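Local coordinates for GGDEF family protein (Caulobacter vibrioides, PDB 3U2A) that is of unknown function but folds as a PdeA-like PAS domain and is present as two chains, at residues L62-D67 with R89-E94; A21-L26 with R43-G48. All blocks are in the same frame, centred on the assembly; numbering follows the deposited sequence. Where two conformers were deposited one is given.

Contact 1, partly buried and with its centre about 13 Å from the centre of the chain, joins the turn between helices 56-62 and 68-75 to the loop after strand 83-86 through six hydrogen bonds, two of them within a salt bridge. Contact 2, mostly buried and with its centre about 9 Å from the centre of the chain, sets the junction of helix 12-22 and strand 25-30 against the loop after strand 35-40, with a leucine and one water but no direct hydrogen bond. The centres of the two contacts lie about 15 Å apart, and Leu-62 and Glu-94 of contact 1 touch the 43-48 loop of contact 2.

Contact 1 of 2, residues L62-D67 with R89-E94; sequences LALPQD and RVRGGE
Arg-89 grips Asp-67 side-on in a two-pronged salt bridge, a side-chain link between the interhelical turn 62-67 and the loop 89-94 of this PAS domain. Its NE reaches Asp-67 OD2 at 3.0 Å, and its NH2 reaches Asp-67 OD1 at 2.9 Å. Both oxygens lie in the guanidinium plane, although that plane is turned 31° from the carboxylate. Asp-67 OD2 also takes the backbone N of Arg-89 on its anti lone pair, at 2.8 Å, so one residue binds this oxygen twice. The bend of Arg-89 at chi3 (-72°) places NE for its bond. Over one guanidinium face sits the CD2 branch of Leu-64, offset toward the rim, while a water accepts from both Arg-89 NH2 and Gln-66 NE2.

Further along, a single beta bridge pairs Ala-63 with Val-90. Leu-64 N donates to Arg-89 O at 3.0 Å, and Arg-91 N donates to Leu-62 O at 2.9 Å. Beside them the CG of Leu-62 rests on Val-90 CB, whose side chain continues the apolar layer onto Leu-47. Helix 68-75 backs the turn, with Arg-68 and Ala-71 touching Ala-63. The Arg-91 chain bends at chi2, and Pro-65 CD lies over the centre of one guanidinium face; Arg-91 NE bonds Ala-63 O at 3.1 Å from above the carbonyl plane, with the N-H bent to 136°.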
ATOM      1  N   LEU A  62       2.126  20.697   8.074  1.00 15.83           N
ATOM      2  CA  LEU A  62       1.601  19.618   8.892  1.00 17.11           C
ATOM      3  C   LEU A  62       2.701  18.769   9.534  1.00 14.33           C
ATOM      4  O   LEU A  62       2.478  18.170  10.582  1.00 16.24           O
ATOM      5  CB  LEU A  62       0.636  18.736   8.082  1.00 17.52           C
ATOM      6  CG  LEU A  62      -0.276  17.812   8.915  1.00 21.16           C
ATOM      7  CD1 LEU A  62      -1.257  18.604   9.775  1.00 27.79           C
ATOM      8  CD2 LEU A  62      -1.013  16.830   8.031  1.00 21.37           C
ATOM      9  N   ALA A  63       3.872  18.702   8.906  1.00 13.49           N
ATOM     10  CA  ALA A  63       5.026  18.024   9.492  1.00 12.07           C
ATOM     11  C   ALA A  63       5.380  18.659  10.842  1.00 13.51           C
ATOM     12  O   ALA A  63       5.217  19.870  11.017  1.00 13.60           O
ATOM     13  CB  ALA A  63       6.215  18.093   8.553  1.00 14.94           C
ATOM     14  N   LEU A  64       5.834  17.850  11.798  1.00 13.39           N
ATOM     15  CA  LEU A  64       6.478  18.415  12.986  1.00 14.61           C
ATOM     16  C   LEU A  64       7.633  19.299  12.495  1.00 13.09           C
ATOM     17  O   LEU A  64       8.342  18.920  11.564  1.00 13.48           O
ATOM     18  CB  LEU A  64       6.978  17.321  13.934  1.00 15.38           C
ATOM     19  CG  LEU A  64       6.229  17.102  15.248  1.00 26.92           C
ATOM     20  CD1 LEU A  64       4.706  17.126  15.085  1.00 26.87           C
ATOM     21  CD2 LEU A  64       6.698  15.817  15.927  1.00 23.28           C
ATOM     22  N   PRO A  65       7.784  20.508  13.076  1.00 13.86           N
ATOM     23  CA  PRO A  65       8.791  21.430  12.556  1.00 14.00           C
ATOM     24  C   PRO A  65      10.186  20.805  12.455  1.00 14.57           C
ATOM     25  O   PRO A  65      10.859  21.002  11.445  1.00 14.95           O
ATOM     26  CB  PRO A  65       8.759  22.576  13.557  1.00 16.73           C
ATOM     27  CG  PRO A  65       7.333  22.596  14.039  1.00 16.71           C
ATOM     28  CD  PRO A  65       6.956  21.140  14.126  1.00 16.08           C
ATOM     29  N   GLN A  66      10.605  20.044  13.469  1.00 14.82           N
ATOM     30  CA  GLN A  66      11.938  19.412  13.467  1.00 15.34           C
ATOM     31  C   GLN A  66      12.111  18.326  12.396  1.00 16.57           C
ATOM     32  O   GLN A  66      13.242  17.931  12.079  1.00 16.26           O
ATOM     33  CB  GLN A  66      12.334  18.896  14.863  1.00 18.87           C
ATOM     34  CG  GLN A  66      11.482  17.743  15.409  1.00 18.48           C
ATOM     35  CD  GLN A  66      10.302  18.217  16.262  1.00 22.80           C
ATOM     36  OE1 GLN A  66       9.594  19.175  15.913  1.00 20.01           O
ATOM     37  NE2 GLN A  66      10.081  17.533  17.394  1.00 22.21           N
ATOM     38  N   ASP A  67      10.987  17.853  11.851  1.00 16.58           N
ATOM     39  CA  ASP A  67      10.980  16.807  10.823  1.00 14.47           C
ATOM     40  C   ASP A  67      10.812  17.339   9.399  1.00 17.29           C
ATOM     41  O   ASP A  67      10.642  16.546   8.466  1.00 17.34           O
ATOM     42  CB  ASP A  67       9.861  15.797  11.107  1.00 15.51           C
ATOM     43  CG  ASP A  67      10.169  14.864  12.277  1.00 18.15           C
ATOM     44  OD1 ASP A  67      11.097  15.135  13.065  1.00 16.88           O
ATOM     45  OD2 ASP A  67       9.465  13.846  12.407  1.00 16.15           O
ATOM     46  N   ARG A  89       7.165  12.683  11.256  1.00 17.93           N
ATOM     47  CA  ARG A  89       5.952  12.748  12.051  1.00 19.69           C
ATOM     48  C   ARG A  89       5.153  13.945  11.597  1.00 19.68           C
ATOM     49  O   ARG A  89       5.730  14.931  11.150  1.00 17.57           O
ATOM     50  CB  ARG A  89       6.290  12.903  13.526  1.00 19.20           C
ATOM     51  CG  ARG A  89       7.043  11.733  14.113  1.00 25.16           C
ATOM     52  CD  ARG A  89       7.747  12.116  15.404  1.00 26.51           C
ATOM     53  NE  ARG A  89       8.898  12.988  15.173  1.00 22.36           N
ATOM     54  CZ  ARG A  89       9.716  13.428  16.118  1.00 20.51           C
ATOM     55  NH1 ARG A  89       9.525  13.082  17.381  1.00 26.91           N
ATOM     56  NH2 ARG A  89      10.730  14.216  15.799  1.00 21.76           N
ATOM     57  N   VAL A  90       3.830  13.849  11.704  1.00 20.28           N
ATOM     58  CA  VAL A  90       2.957  15.004  11.493  1.00 21.57           C
ATOM     59  C   VAL A  90       2.332  15.390  12.824  1.00 20.01           C
ATOM     60  O   VAL A  90       2.434  14.633  13.797  1.00 20.68           O
ATOM     61  CB  VAL A  90       1.847  14.741  10.431  1.00 22.64           C
ATOM     62  CG1 VAL A  90       2.460  14.622   9.036  1.00 22.25           C
ATOM     63  CG2 VAL A  90       1.028  13.491  10.791  1.00 23.88           C
ATOM     64  N   ARG A  91       1.694  16.560  12.872  1.00 23.16           N
ATOM     65  CA  ARG A  91       0.981  17.015  14.075  1.00 23.89           C
ATOM     66  C   ARG A  91       0.050  15.913  14.565  1.00 24.23           C
ATOM     67  O   ARG A  91      -0.679  15.314  13.771  1.00 26.21           O
ATOM     68  CB  ARG A  91       0.172  18.291  13.797  1.00 27.57           C
ATOM     69  CG  ARG A  91       0.874  19.377  12.962  1.00 36.02           C
ATOM     70  CD  ARG A  91       2.162  19.900  13.591  1.00 35.79           C
ATOM     71  NE  ARG A  91       2.820  20.903  12.748  1.00 32.28           N
ATOM     72  CZ  ARG A  91       2.992  22.178  13.080  1.00 41.89           C
ATOM     73  NH1 ARG A  91       2.573  22.633  14.254  1.00 48.60           N
ATOM     74  NH2 ARG A  91       3.595  23.005  12.243  1.00 44.39           N
ATOM     75  N   GLY A  92       0.087  15.633  15.865  1.00 24.29           N
ATOM     76  CA  GLY A  92      -0.619  14.481  16.426  1.00 28.93           C
ATOM     77  C   GLY A  92       0.390  13.454  16.908  1.00 34.36           C
ATOM     78  O   GLY A  92       0.148  12.734  17.880  1.00 37.77           O
ATOM     79  N   GLY A  93       1.523  13.382  16.211  1.00 33.23           N
ATOM     80  CA  GLY A  93       2.672  12.608  16.668  1.00 33.32           C
ATOM     81  C   GLY A  93       3.060  11.347  15.911  1.00 30.58           C
ATOM     82  O   GLY A  93       4.156  10.826  16.135  1.00 36.56           O
ATOM     83  N   GLU A  94       2.205  10.834  15.025  1.00 29.98           N
ATOM     84  CA  GLU A  94       2.530   9.531  14.409  1.00 30.61           C
ATOM     85  C   GLU A  94       3.521   9.578  13.238  1.00 29.42           C
ATOM     86  O   GLU A  94       3.426  10.440  12.372  1.00 33.04           O
ATOM     87  CB  GLU A  94       1.285   8.703  14.076  1.00 37.92           C
ATOM     88  CG  GLU A  94       0.250   9.355  13.173  1.00 43.18           C
ATOM     89  CD  GLU A  94      -1.077   8.590  13.175  1.00 50.76           C
ATOM     90  OE1 GLU A  94      -1.097   7.406  12.757  1.00 51.10           O
ATOM     91  OE2 GLU A  94      -2.101   9.178  13.595  1.00 50.75           O
TER
HETATM   92  O   HOH W   1      12.000  15.792  18.217  1.00 29.17           O

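Contact 2 of 2, residues A21-L26 with R43-G48; sequences AADVAL and RALGLG
Asp-23 turns toward Leu-45 a backbone carbonyl that is buried yet has no hydrogen-bond partner in the model: Asp-23 O lies against Leu-45 CD2 at 3.6 Å. The residue is the C-prime position of a Schellman motif that ends helix 12-22, and its positive phi of 64° turns the chain toward strand 25-30 of the PAS sheet. Its carboxylate swings out to the facing loop because CG stands anti to the backbone N (chi1 -159°). There Asp-23 OD1 comes to 3.1 Å from the methyl CB of Ala-44. A water lies 2.6 Å from Asp-23 OD2 and 2.9 Å from Ala-44 O, in place to bridge segments that share no direct hydrogen bond.

Leu-45 is the apolar centre. The Leu-45 and Asp-23 side chains run antiparallel alongside one another. Of the leucine methyls, CD2 lies nearest the aspartate carbonyl, with CD1 of Leu-45 also against it and reaching on to Ala-25 CB, at the start of the strand, at 4.2 Å. Pro-115 touches both Asp-23 and Leu-45, and Ala-25 packs on Val-113 of the neighbouring strand 109-113. On the helix side, Ala-22 meets Val-112 of the second subunit. The chemistry is thus split: dispersion joins the loop to the strand, a water serves the carboxylate, and covering Asp-23 O with methyl groups probably carries a desolvation cost.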
ATOM      1  N   ALA A  21      -7.817  -1.398   5.538  1.00 13.72           N
ATOM      2  CA  ALA A  21      -7.484  -2.604   6.294  1.00 14.26           C
ATOM      3  C   ALA A  21      -5.996  -2.646   6.638  1.00 13.42           C
ATOM      4  O   ALA A  21      -5.616  -3.029   7.742  1.00 16.04           O
ATOM      5  CB  ALA A  21      -7.879  -3.836   5.511  1.00 13.16           C
ATOM      6  N   ALA A  22      -5.170  -2.232   5.678  1.00 15.98           N
ATOM      7  CA  ALA A  22      -3.726  -2.166   5.848  1.00 17.05           C
ATOM      8  C   ALA A  22      -3.275  -0.938   6.648  1.00 16.86           C
ATOM      9  O   ALA A  22      -2.154  -0.913   7.149  1.00 19.22           O
ATOM     10  CB  ALA A  22      -3.057  -2.194   4.491  1.00 13.45           C
ATOM     11  N   ASP A  23      -4.158   0.059   6.782  1.00 13.66           N
ATOM     12  CA  ASP A  23      -3.846   1.353   7.417  1.00 14.46           C
ATOM     13  C   ASP A  23      -2.789   2.110   6.616  1.00 17.44           C
ATOM     14  O   ASP A  23      -1.832   2.639   7.173  1.00 17.60           O
ATOM     15  CB  ASP A  23      -3.388   1.171   8.866  1.00 21.03           C
ATOM     16  CG  ASP A  23      -3.542   2.434   9.690  1.00 26.87           C
ATOM     17  OD1 ASP A  23      -4.457   3.226   9.378  1.00 28.30           O
ATOM     18  OD2 ASP A  23      -2.753   2.630  10.649  1.00 27.96           O
ATOM     19  N   VAL A  24      -2.979   2.132   5.301  1.00 12.42           N
ATOM     20  CA  VAL A  24      -2.032   2.700   4.339  0.50 11.94           C
ATOM     21  C   VAL A  24      -2.769   3.736   3.463  1.00 12.48           C
ATOM     22  O   VAL A  24      -3.996   3.641   3.286  1.00 12.11           O
ATOM     23  CB  VAL A  24      -1.429   1.531   3.476  0.50 12.88           C
ATOM     24  CG1 VAL A  24      -0.939   1.982   2.088  0.50 11.76           C
ATOM     25  CG2 VAL A  24      -0.331   0.804   4.247  0.50 15.07           C
ATOM     26  N   ALA A  25      -2.036   4.691   2.893  1.00 12.86           N
ATOM     27  CA  ALA A  25      -2.611   5.590   1.896  1.00 11.42           C
ATOM     28  C   ALA A  25      -1.727   5.639   0.647  1.00 11.90           C
ATOM     29  O   ALA A  25      -0.533   5.310   0.693  1.00 13.17           O
ATOM     30  CB  ALA A  25      -2.834   6.997   2.461  1.00 11.58           C
ATOM     31  N   LEU A  26      -2.325   6.018  -0.475  1.00 11.57           N
ATOM     32  CA  LEU A  26      -1.574   6.217  -1.700  1.00 10.95           C
ATOM     33  C   LEU A  26      -1.420   7.717  -1.931  1.00 10.90           C
ATOM     34  O   LEU A  26      -2.276   8.498  -1.535  1.00 13.12           O
ATOM     35  CB  LEU A  26      -2.303   5.560  -2.869  1.00 12.47           C
ATOM     36  CG  LEU A  26      -2.641   4.064  -2.732  1.00 12.50           C
ATOM     37  CD1 LEU A  26      -3.422   3.559  -3.945  1.00 14.23           C
ATOM     38  CD2 LEU A  26      -1.365   3.234  -2.519  1.00 15.12           C
ATOM     39  N   ARG A  43      -6.823   9.857   7.104  1.00 16.84           N
ATOM     40  CA  ARG A  43      -7.277  10.274   8.436  1.00 19.73           C
ATOM     41  C   ARG A  43      -6.602   9.483   9.562  1.00 20.11           C
ATOM     42  O   ARG A  43      -6.083  10.076  10.523  1.00 19.68           O
ATOM     43  CB  ARG A  43      -8.812  10.209   8.549  1.00 24.66           C
ATOM     44  CG  ARG A  43      -9.336  10.675   9.904  1.00 35.24           C
ATOM     45  CD  ARG A  43     -10.796  11.124   9.851  1.00 43.62           C
ATOM     46  NE  ARG A  43     -11.352  11.346  11.192  1.00 57.21           N
ATOM     47  CZ  ARG A  43     -11.060  12.378  11.988  1.00 63.78           C
ATOM     48  NH1 ARG A  43     -10.195  13.313  11.608  1.00 64.93           N
ATOM     49  NH2 ARG A  43     -11.631  12.474  13.182  1.00 66.87           N
ATOM     50  N   ALA A  44      -6.599   8.151   9.429  1.00 19.07           N
ATOM     51  CA  ALA A  44      -5.963   7.260  10.397  1.00 18.79           C
ATOM     52  C   ALA A  44      -4.482   7.562  10.606  1.00 20.90           C
ATOM     53  O   ALA A  44      -3.949   7.362  11.706  1.00 20.75           O
ATOM     54  CB  ALA A  44      -6.150   5.806   9.988  1.00 18.99           C
ATOM     55  N   LEU A  45      -3.823   8.046   9.555  1.00 17.03           N
ATOM     56  CA  LEU A  45      -2.390   8.293   9.593  1.00 18.79           C
ATOM     57  C   LEU A  45      -2.008   9.698  10.072  1.00 19.36           C
ATOM     58  O   LEU A  45      -0.818  10.023  10.160  1.00 20.10           O
ATOM     59  CB  LEU A  45      -1.776   8.027   8.218  1.00 18.75           C
ATOM     60  CG  LEU A  45      -1.763   6.569   7.770  1.00 20.86           C
ATOM     61  CD1 LEU A  45      -1.260   6.481   6.358  1.00 19.84           C
ATOM     62  CD2 LEU A  45      -0.909   5.745   8.687  1.00 25.27           C
ATOM     63  N   GLY A  46      -3.007  10.528  10.364  1.00 16.85           N
ATOM     64  CA  GLY A  46      -2.756  11.910  10.767  1.00 16.89           C
ATOM     65  C   GLY A  46      -2.756  12.868   9.586  1.00 18.55           C
ATOM     66  O   GLY A  46      -2.579  14.084   9.748  1.00 18.56           O
ATOM     67  N   LEU A  47      -3.001  12.321   8.395  1.00 14.78           N
ATOM     68  CA  LEU A  47      -2.920  13.092   7.153  1.00 14.57           C
ATOM     69  C   LEU A  47      -4.269  13.640   6.690  1.00 14.63           C
ATOM     70  O   LEU A  47      -4.385  14.209   5.603  1.00 16.35           O
ATOM     71  CB  LEU A  47      -2.257  12.250   6.050  1.00 12.41           C
ATOM     72  CG  LEU A  47      -0.861  11.718   6.390  1.00 15.60           C
ATOM     73  CD1 LEU A  47      -0.394  10.703   5.346  1.00 16.94           C
ATOM     74  CD2 LEU A  47       0.172  12.860   6.566  1.00 16.09           C
ATOM     75  N   GLY A  48      -5.285  13.477   7.532  1.00 13.34           N
ATOM     76  CA  GLY A  48      -6.633  13.942   7.232  1.00 16.70           C
ATOM     77  C   GLY A  48      -6.756  15.367   6.717  1.00 19.87           C
ATOM     78  O   GLY A  48      -7.479  15.596   5.745  1.00 22.58           O
TER
HETATM   79  O   HOH W   2      -2.734   4.709  12.134  1.00 32.36           O